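Local coordinates for protein N-acetylmuramoyl-L-alanine amidase (Clostridium intestinale URNW, PDB 6SRT) that is probably a zinc-dependent N-acetylmuramoyl-L-alanine amidase, an endolysin that would cleave the amide bond between the sugar and the peptide of bacterial cell-wall peptidoglycan, at residues V45-V50 against I71-Y76; Y76-K79 against I83-G86; G93-A96 against R102-G105. One frame throughout, in Å; residues are numbered along the deposited sequence. Where two conformers were deposited one is given.

In the fold
All three contacts lie on one mixed sheet of the amidase fold and are largely buried. Contact 1 sits near the centre of the chain and is made by side chains round the zinc, with a ring pair and bound ions in place of strand pairing. Contact 2 shares Tyr76 and strand 75-77 with it, but is a regular hairpin with backbone bonds and isoleucine packing, and its outer end is partly exposed. Contact 3 lies on the opposite side of the chain's centre from contact 2, where a loop histidine is held against strand 103-108. It meets contact 1 through probable backbone hydrogen bonds of Phe104 with Val45 and of Gly105 with His74, and through His47, while contacts 2 and 3 do not touch.

Contact 1 (V45-V50 against I71-Y76); sequences VYHHTV and IGYHFY. With ZN (zinc ion), chain B; PO4 (phosphate ion), chain E; GOL (glycerol), chain D.
His47 and Tyr73 form a buried, oblique aromatic pair at the zinc site, where strand 43-48 ends near the loop that leads into strand 75-77. This is the Amidase_2 (PGRP-like) fold, and strand 103-108 runs between these two strands, so the segments meet through side chains reaching over it; both His47 and Tyr73 rest on its Ala107. CE1 of Tyr73 stands over one face of the imidazole, displaced toward its rim, 3.7 Å from CG of His47, while the ring centroids are 5.3 Å apart and the planes are inclined at 49°. With the ring of His47 set by chi1 (-60°), chi2 (-90°) turns its ND1 to the zinc ion at 2.1 Å, and NE2 is hydrogen-bonded to ND1 of His95. His144 and Cys152 supply the other protein ligands, and O1 of a phosphate ion, also 2.1 Å from the zinc, joins them. The hydroxyl of Tyr73 reaches the same phosphate, donating a hydrogen bond from OH to O4 over 2.6 Å, with O4 close to the plane of the phenol ring. The same OH of Tyr73 also accepts a hydrogen bond from O2 of a glycerol. Both small molecules probably come from the crystallisation liquor, but they lie near the metal, consistent with a place where substrate could lie. The glycerol spans the two segments, since its O3 donates a hydrogen bond to the carbonyl of Thr49. Further out, Thr49 and Tyr76 meet at about a right angle, beside Ile59 of helix 56-65, with CG2 of Thr49 3.6 Å from CE1 of Tyr76.

Contact 2 (Y76-K79 against I83-G86); sequences YIRK and IYRG
Tyr76 and Tyr84 face each other as a hydrogen-bonded antiparallel pair, and from them the contact runs from a buried backbone and isoleucine side to a partly exposed margin where Arg78 and Tyr84 share a water. Two bonds lock the pair: N of Tyr84 donates to O of Tyr76 over 2.8 Å, almost straight at 174°, and N of Tyr76 returns a bond to O of Tyr84 at 2.9 Å. The next pair, Ile77 and Ile83, is of the non-hydrogen-bonded kind. Their side chains lie side by side and point the same way, CG1 of Ile77 being 4.2 Å from CG1 of Ile83, and helix 119-136 covers them: both touch Ser124. This is the beta hairpin of strands 75-77 and 83-85, set within the mixed sheet; strand 103-108 continues the sheet beyond the first strand and strand 24-25 beyond the second. The face that carries the tyrosines is buried at Tyr76 but partly open to solvent at Tyr84 and Arg78. The two rings come no nearer than 4.3 Å, between CD2 of Tyr76 and CD2 of Tyr84, and both touch Pro56 of helix 56-65. Here Arg78 crosses Tyr84 obliquely with the aliphatic part of its chain, and its CD lies 3.6 Å from CE2 of the ring. A bend at chi3 (70°) then turns the guanidinium group aside, where NE forms a salt bridge with Glu109. NH1 donates in the guanidinium plane to a water at 2.9 Å, and that same water hydrogen-bonds to OH of Tyr84.

Contact 3 (G93-A96 against R102-G105); sequences GSHA and RAFG
In the second shell of the zinc site, the loop histidine His95 is laid against Ala103 and Gly105 of strand 103-108. NE2 of His95 donates to O of Ala103 over 2.9 Å, with an N-H...O angle of 157°. The acceptor lies close to the imidazole plane, yet the donor stands well above the plane of the Ala103 carbonyl. Through its other nitrogen, ND1, His95 is hydrogen-bonded to NE2 of the zinc ligand His47. Gripped at both nitrogens, the ring has little freedom to rotate, and it probably holds the metal-binding His47, whose ring it meets nearly at a right angle, in its orientation. One face is closed by Gly105, whose CA sits almost over the middle of the imidazole, 3.4 Å from the ring centroid and 9° off the normal, a CH-pi contact. Having no side chain at this point, the strand lets the ring settle directly on its backbone. Although N of Gly105 is only 3.3 Å from NE2 of His95, the angle is poor, and this amide bonds instead to ND1 of His74. The methyl of Ala103 also touches the ring, its CB 3.9 Å from CE1 of His95. Asn100 braces the loop, its OD1 accepting from the amides of His95 and Ala96. Strand 103-108 is flanked by strand 43-48, whose Val45 packs on both His95 and Ala103, and by strand 75-77, which Gly105 joins through a backbone bond to Phe75.

Contact 1 (V45-V50 against I71-Y76)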
loop_
_atom_site.group_PDB
_atom_site.type_symbol
_atom_site.label_atom_id
_atom_site.label_comp_id
_atom_site.label_asym_id
_atom_site.label_seq_id
_atom_site.Cartn_x
_atom_site.Cartn_y
_atom_site.Cartn_z
ATOM N N VAL A 45 -6.031 -2.001 -1.257
ATOM C CA VAL A 45 -5.714 -3.099 -0.309
ATOM C C VAL A 45 -4.598 -2.643 0.636
ATOM O O VAL A 45 -3.519 -2.187 0.180
ATOM C CB VAL A 45 -5.309 -4.396 -1.011
ATOM C CG1 VAL A 45 -4.966 -5.476 -0.004
ATOM C CG2 VAL A 45 -6.390 -4.892 -1.943
ATOM N N TYR A 46 -4.873 -2.768 1.948
ATOM C CA TYR A 46 -3.922 -2.375 2.991
ATOM C C TYR A 46 -3.116 -3.577 3.488
ATOM O O TYR A 46 -3.644 -4.667 3.717
ATOM C CB TYR A 46 -4.638 -1.750 4.194
ATOM C CG TYR A 46 -5.413 -0.498 3.846
ATOM C CD1 TYR A 46 -4.745 0.680 3.672
ATOM C CD2 TYR A 46 -6.774 -0.477 3.680
ATOM C CE1 TYR A 46 -5.374 1.861 3.304
ATOM C CE2 TYR A 46 -7.430 0.674 3.385
ATOM C CZ TYR A 46 -6.741 1.847 3.150
ATOM O OH TYR A 46 -7.490 2.934 2.759
ATOM N N HIS A 47 -1.812 -3.311 3.664
ATOM C CA HIS A 47 -0.794 -4.288 4.088
ATOM C C HIS A 47 0.011 -3.774 5.265
ATOM O O HIS A 47 0.134 -2.570 5.438
ATOM C CB HIS A 47 0.156 -4.566 2.958
ATOM C CG HIS A 47 -0.475 -5.136 1.729
ATOM N ND1 HIS A 47 -0.598 -6.499 1.584
ATOM C CD2 HIS A 47 -0.958 -4.547 0.623
ATOM C CE1 HIS A 47 -1.144 -6.737 0.400
ATOM N NE2 HIS A 47 -1.423 -5.561 -0.188
ATOM N N HIS A 48 0.614 -4.708 5.987
ATOM C CA HIS A 48 1.736 -4.390 6.893
ATOM C C HIS A 48 2.949 -5.125 6.394
ATOM O O HIS A 48 2.861 -6.057 5.608
ATOM C CB HIS A 48 1.411 -4.666 8.362
ATOM C CG HIS A 48 1.287 -6.064 8.829
ATOM N ND1 HIS A 48 1.255 -6.360 10.200
ATOM C CD2 HIS A 48 1.226 -7.226 8.142
ATOM C CE1 HIS A 48 1.140 -7.646 10.323
ATOM N NE2 HIS A 48 1.145 -8.218 9.091
ATOM N N THR A 49 4.111 -4.676 6.843
ATOM C CA THR A 49 5.370 -5.256 6.410
ATOM C C THR A 49 5.877 -6.373 7.294
ATOM O O THR A 49 6.786 -7.102 6.866
ATOM C CB THR A 49 6.455 -4.188 6.320
ATOM O OG1 THR A 49 6.628 -3.561 7.603
ATOM C CG2 THR A 49 6.142 -3.125 5.298
ATOM N N VAL A 50 5.363 -6.503 8.490
ATOM C CA VAL A 50 5.812 -7.399 9.560
ATOM C C VAL A 50 7.151 -6.917 10.123
ATOM O O VAL A 50 7.222 -6.570 11.283
ATOM C CB VAL A 50 5.837 -8.882 9.177
ATOM C CG1 VAL A 50 6.254 -9.735 10.367
ATOM C CG2 VAL A 50 4.485 -9.332 8.650
ATOM N N ILE A 71 9.620 -3.920 -5.691
ATOM C CA ILE A 71 8.631 -3.583 -4.644
ATOM C C ILE A 71 7.248 -3.733 -5.227
ATOM O O ILE A 71 6.884 -3.099 -6.247
ATOM C CB ILE A 71 8.919 -2.224 -4.042
ATOM C CG1 ILE A 71 7.883 -1.903 -2.924
ATOM C CG2 ILE A 71 9.009 -1.140 -5.068
ATOM C CD1 ILE A 71 8.331 -0.829 -1.985
ATOM N N GLY A 72 6.418 -4.571 -4.546
ATOM C CA GLY A 72 5.113 -4.922 -5.070
ATOM C C GLY A 72 4.003 -3.976 -4.689
ATOM O O GLY A 72 2.926 -4.063 -5.272
ATOM N N TYR A 73 4.232 -3.142 -3.673
ATOM C CA TYR A 73 3.259 -2.147 -3.213
ATOM C C TYR A 73 3.379 -0.902 -4.111
ATOM O O TYR A 73 4.478 -0.562 -4.539
ATOM C CB TYR A 73 3.585 -1.728 -1.764
ATOM C CG TYR A 73 3.757 -2.887 -0.825
ATOM C CD1 TYR A 73 2.787 -3.825 -0.597
ATOM C CD2 TYR A 73 4.983 -3.027 -0.169
ATOM C CE1 TYR A 73 2.974 -4.843 0.333
ATOM C CE2 TYR A 73 5.189 -4.020 0.754
ATOM C CZ TYR A 73 4.210 -4.975 0.953
ATOM O OH TYR A 73 4.417 -5.934 1.910
ATOM N N HIS A 74 2.252 -0.210 -4.291
ATOM C CA HIS A 74 2.270 1.102 -4.948
ATOM C C HIS A 74 2.789 2.198 -4.015
ATOM O O HIS A 74 3.378 3.182 -4.506
ATOM C CB HIS A 74 0.897 1.438 -5.460
ATOM C CG HIS A 74 0.458 0.476 -6.512
ATOM N ND1 HIS A 74 -0.252 -0.658 -6.180
ATOM C CD2 HIS A 74 0.666 0.502 -7.858
ATOM C CE1 HIS A 74 -0.437 -1.333 -7.322
ATOM N NE2 HIS A 74 0.100 -0.648 -8.366
ATOM N N PHE A 75 2.601 2.027 -2.709
ATOM C CA PHE A 75 3.027 3.027 -1.710
ATOM C C PHE A 75 3.440 2.255 -0.450
ATOM O O PHE A 75 2.833 1.251 -0.063
ATOM C CB PHE A 75 1.880 3.973 -1.341
ATOM C CG PHE A 75 1.386 4.741 -2.535
ATOM C CD1 PHE A 75 2.024 5.875 -2.966
ATOM C CD2 PHE A 75 0.269 4.247 -3.263
ATOM C CE1 PHE A 75 1.574 6.547 -4.095
ATOM C CE2 PHE A 75 -0.158 4.880 -4.404
ATOM C CZ PHE A 75 0.497 6.031 -4.803
ATOM N N TYR A 76 4.404 2.859 0.253
ATOM C CA TYR A 76 4.948 2.344 1.538
ATOM C C TYR A 76 5.048 3.520 2.511
ATOM O O TYR A 76 5.738 4.508 2.194
ATOM C CB TYR A 76 6.314 1.696 1.271
ATOM C CG TYR A 76 7.071 1.319 2.508
ATOM C CD1 TYR A 76 6.456 0.650 3.559
ATOM C CD2 TYR A 76 8.435 1.571 2.637
ATOM C CE1 TYR A 76 7.161 0.314 4.709
ATOM C CE2 TYR A 76 9.167 1.212 3.748
ATOM C CZ TYR A 76 8.543 0.525 4.763
ATOM O OH TYR A 76 9.196 0.146 5.901
HETATM ZN ZN ZN B . -0.234 -8.029 2.908
HETATM P P PO4 E . 2.656 -8.798 3.020
HETATM O O1 PO4 E . 1.332 -9.432 2.985
HETATM O O2 PO4 E . 3.743 -9.664 2.409
HETATM O O3 PO4 E . 3.069 -8.518 4.546
HETATM O O4 PO4 E . 2.433 -7.563 2.246
HETATM C C1 GOL D . 7.053 -8.372 2.731
HETATM O O1 GOL D . 6.211 -8.569 1.609
HETATM C C2 GOL D . 7.431 -6.918 2.816
HETATM O O2 GOL D . 6.368 -6.214 3.456
HETATM C C3 GOL D . 8.711 -6.735 3.579
HETATM O O3 GOL D . 8.693 -7.547 4.756
#

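Contact 2 (Y76-K79 against I83-G86)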
loop_
_atom_site.group_PDB
_atom_site.type_symbol
_atom_site.label_atom_id
_atom_site.label_comp_id
_atom_site.label_asym_id
_atom_site.label_seq_id
_atom_site.Cartn_x
_atom_site.Cartn_y
_atom_site.Cartn_z
ATOM N N TYR A 76 4.404 2.859 0.253
ATOM C CA TYR A 76 4.948 2.344 1.538
ATOM C C TYR A 76 5.048 3.520 2.511
ATOM O O TYR A 76 5.738 4.508 2.194
ATOM C CB TYR A 76 6.314 1.696 1.271
ATOM C CG TYR A 76 7.071 1.319 2.508
ATOM C CD1 TYR A 76 6.456 0.650 3.559
ATOM C CD2 TYR A 76 8.435 1.571 2.637
ATOM C CE1 TYR A 76 7.161 0.314 4.709
ATOM C CE2 TYR A 76 9.167 1.212 3.748
ATOM C CZ TYR A 76 8.543 0.525 4.763
ATOM O OH TYR A 76 9.196 0.146 5.901
ATOM N N ILE A 77 4.375 3.393 3.625
ATOM C CA ILE A 77 4.258 4.464 4.626
ATOM C C ILE A 77 5.098 4.052 5.809
ATOM O O ILE A 77 4.724 3.102 6.572
ATOM C CB ILE A 77 2.808 4.760 4.999
ATOM C CG1 ILE A 77 1.968 4.998 3.744
ATOM C CG2 ILE A 77 2.799 5.934 5.938
ATOM C CD1 ILE A 77 0.553 5.296 4.028
ATOM N N ARG A 78 6.175 4.759 6.096
ATOM C CA ARG A 78 7.064 4.479 7.244
ATOM C C ARG A 78 6.476 5.080 8.512
ATOM O O ARG A 78 5.500 5.852 8.502
ATOM C CB ARG A 78 8.479 4.938 6.907
ATOM C CG ARG A 78 9.101 4.042 5.842
ATOM C CD ARG A 78 10.619 4.055 5.900
ATOM N NE ARG A 78 11.063 3.376 7.086
ATOM C CZ ARG A 78 12.324 3.072 7.372
ATOM N NH1 ARG A 78 13.306 3.545 6.628
ATOM N NH2 ARG A 78 12.585 2.440 8.489
ATOM N N LYS A 79 7.066 4.692 9.637
ATOM C CA LYS A 79 6.543 5.075 10.964
ATOM C C LYS A 79 6.457 6.576 11.138
ATOM O O LYS A 79 5.518 7.021 11.841
ATOM C CB LYS A 79 7.377 4.416 12.074
ATOM C CG LYS A 79 6.999 2.917 12.256
ATOM C CD LYS A 79 7.497 2.381 13.472
ATOM C CE LYS A 79 7.312 0.941 13.769
ATOM N NZ LYS A 79 6.102 0.243 13.363
ATOM N N ILE A 83 5.601 8.902 2.978
ATOM C CA ILE A 83 4.966 8.065 1.929
ATOM C C ILE A 83 6.005 7.910 0.832
ATOM O O ILE A 83 6.333 8.878 0.150
ATOM C CB ILE A 83 3.669 8.632 1.400
ATOM C CG1 ILE A 83 2.635 8.935 2.481
ATOM C CG2 ILE A 83 3.155 7.694 0.322
ATOM C CD1 ILE A 83 1.566 9.852 1.977
ATOM N N TYR A 84 6.461 6.696 0.598
ATOM C CA TYR A 84 7.345 6.387 -0.513
ATOM C C TYR A 84 6.566 5.732 -1.627
ATOM O O TYR A 84 5.766 4.824 -1.437
ATOM C CB TYR A 84 8.434 5.403 -0.120
ATOM C CG TYR A 84 9.386 5.990 0.875
ATOM C CD1 TYR A 84 10.413 6.818 0.514
ATOM C CD2 TYR A 84 9.197 5.782 2.235
ATOM C CE1 TYR A 84 11.350 7.285 1.438
ATOM C CE2 TYR A 84 10.044 6.353 3.181
ATOM C CZ TYR A 84 11.138 7.112 2.803
ATOM O OH TYR A 84 12.008 7.629 3.728
ATOM N N ARG A 85 6.837 6.167 -2.849
ATOM C CA ARG A 85 6.351 5.477 -4.047
ATOM C C ARG A 85 7.052 4.116 -4.138
ATOM O O ARG A 85 8.258 4.041 -3.947
ATOM C CB ARG A 85 6.587 6.290 -5.308
ATOM C CG ARG A 85 5.688 5.741 -6.391
ATOM C CD ARG A 85 5.225 6.350 -7.521
ATOM N NE ARG A 85 4.884 7.705 -7.358
ATOM C CZ ARG A 85 3.658 8.163 -7.380
ATOM N NH1 ARG A 85 2.596 7.375 -7.364
ATOM N NH2 ARG A 85 3.491 9.474 -7.379
ATOM N N GLY A 86 6.268 3.125 -4.561
ATOM C CA GLY A 86 6.799 1.811 -4.946
ATOM C C GLY A 86 6.611 1.608 -6.445
ATOM O O GLY A 86 7.215 2.289 -7.264
HETATM O O HOH W 1 13.524 5.192 4.284
#

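Contact 3 (G93-A96 against R102-G105)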
loop_
_atom_site.group_PDB
_atom_site.type_symbol
_atom_site.label_atom_id
_atom_site.label_comp_id
_atom_site.label_asym_id
_atom_site.label_seq_id
_atom_site.Cartn_x
_atom_site.Cartn_y
_atom_site.Cartn_z
ATOM N N GLY A 93 0.912 -4.095 -9.639
ATOM C CA GLY A 93 1.808 -4.408 -8.512
ATOM C C GLY A 93 1.905 -5.898 -8.281
ATOM O O GLY A 93 1.381 -6.731 -9.079
ATOM N N SER A 94 2.543 -6.225 -7.177
ATOM C CA SER A 94 2.738 -7.591 -6.717
ATOM C C SER A 94 2.499 -7.642 -5.215
ATOM O O SER A 94 3.461 -7.741 -4.422
ATOM C CB SER A 94 4.189 -8.072 -7.006
ATOM O OG SER A 94 4.498 -8.011 -8.390
ATOM N N HIS A 95 1.265 -7.487 -4.831
ATOM C CA HIS A 95 0.901 -7.413 -3.400
ATOM C C HIS A 95 -0.270 -8.298 -3.035
ATOM O O HIS A 95 -0.337 -8.666 -1.844
ATOM C CB HIS A 95 0.721 -5.979 -2.926
ATOM C CG HIS A 95 -0.475 -5.304 -3.555
ATOM N ND1 HIS A 95 -1.736 -5.343 -3.033
ATOM C CD2 HIS A 95 -0.573 -4.678 -4.756
ATOM C CE1 HIS A 95 -2.559 -4.757 -3.878
ATOM N NE2 HIS A 95 -1.874 -4.322 -4.932
ATOM N N ALA A 96 -1.167 -8.675 -3.944
ATOM C CA ALA A 96 -2.365 -9.480 -3.584
ATOM C C ALA A 96 -2.731 -10.309 -4.825
ATOM O O ALA A 96 -3.570 -9.893 -5.613
ATOM C CB ALA A 96 -3.494 -8.644 -3.115
ATOM N N ARG A 102 -6.367 -4.946 -10.410
ATOM C CA ARG A 102 -7.479 -4.060 -10.017
ATOM C C ARG A 102 -7.242 -3.350 -8.669
ATOM O O ARG A 102 -8.156 -2.631 -8.239
ATOM C CB ARG A 102 -8.811 -4.827 -10.006
ATOM C CG ARG A 102 -8.908 -5.831 -8.870
ATOM C CD ARG A 102 -10.244 -6.522 -8.870
ATOM N NE ARG A 102 -11.361 -5.741 -8.384
ATOM C CZ ARG A 102 -12.525 -6.250 -8.014
ATOM N NH1 ARG A 102 -12.723 -7.545 -8.118
ATOM N NH2 ARG A 102 -13.486 -5.473 -7.558
ATOM N N ALA A 103 -6.107 -3.539 -8.022
ATOM C CA ALA A 103 -5.933 -3.032 -6.654
ATOM C C ALA A 103 -4.650 -2.257 -6.479
ATOM O O ALA A 103 -3.565 -2.790 -6.742
ATOM C CB ALA A 103 -5.995 -4.180 -5.674
ATOM N N PHE A 104 -4.772 -1.064 -5.931
ATOM C CA PHE A 104 -3.605 -0.431 -5.277
ATOM C C PHE A 104 -3.242 -1.141 -4.010
ATOM O O PHE A 104 -4.110 -1.619 -3.270
ATOM C CB PHE A 104 -3.923 1.022 -4.933
ATOM C CG PHE A 104 -3.965 1.945 -6.115
ATOM C CD1 PHE A 104 -2.777 2.249 -6.780
ATOM C CD2 PHE A 104 -5.162 2.548 -6.496
ATOM C CE1 PHE A 104 -2.803 3.076 -7.894
ATOM C CE2 PHE A 104 -5.148 3.413 -7.592
ATOM C CZ PHE A 104 -3.990 3.661 -8.280
ATOM N N GLY A 105 -1.955 -1.259 -3.799
ATOM C CA GLY A 105 -1.433 -1.851 -2.551
ATOM C C GLY A 105 -0.696 -0.810 -1.751
ATOM O O GLY A 105 0.267 -0.176 -2.224
#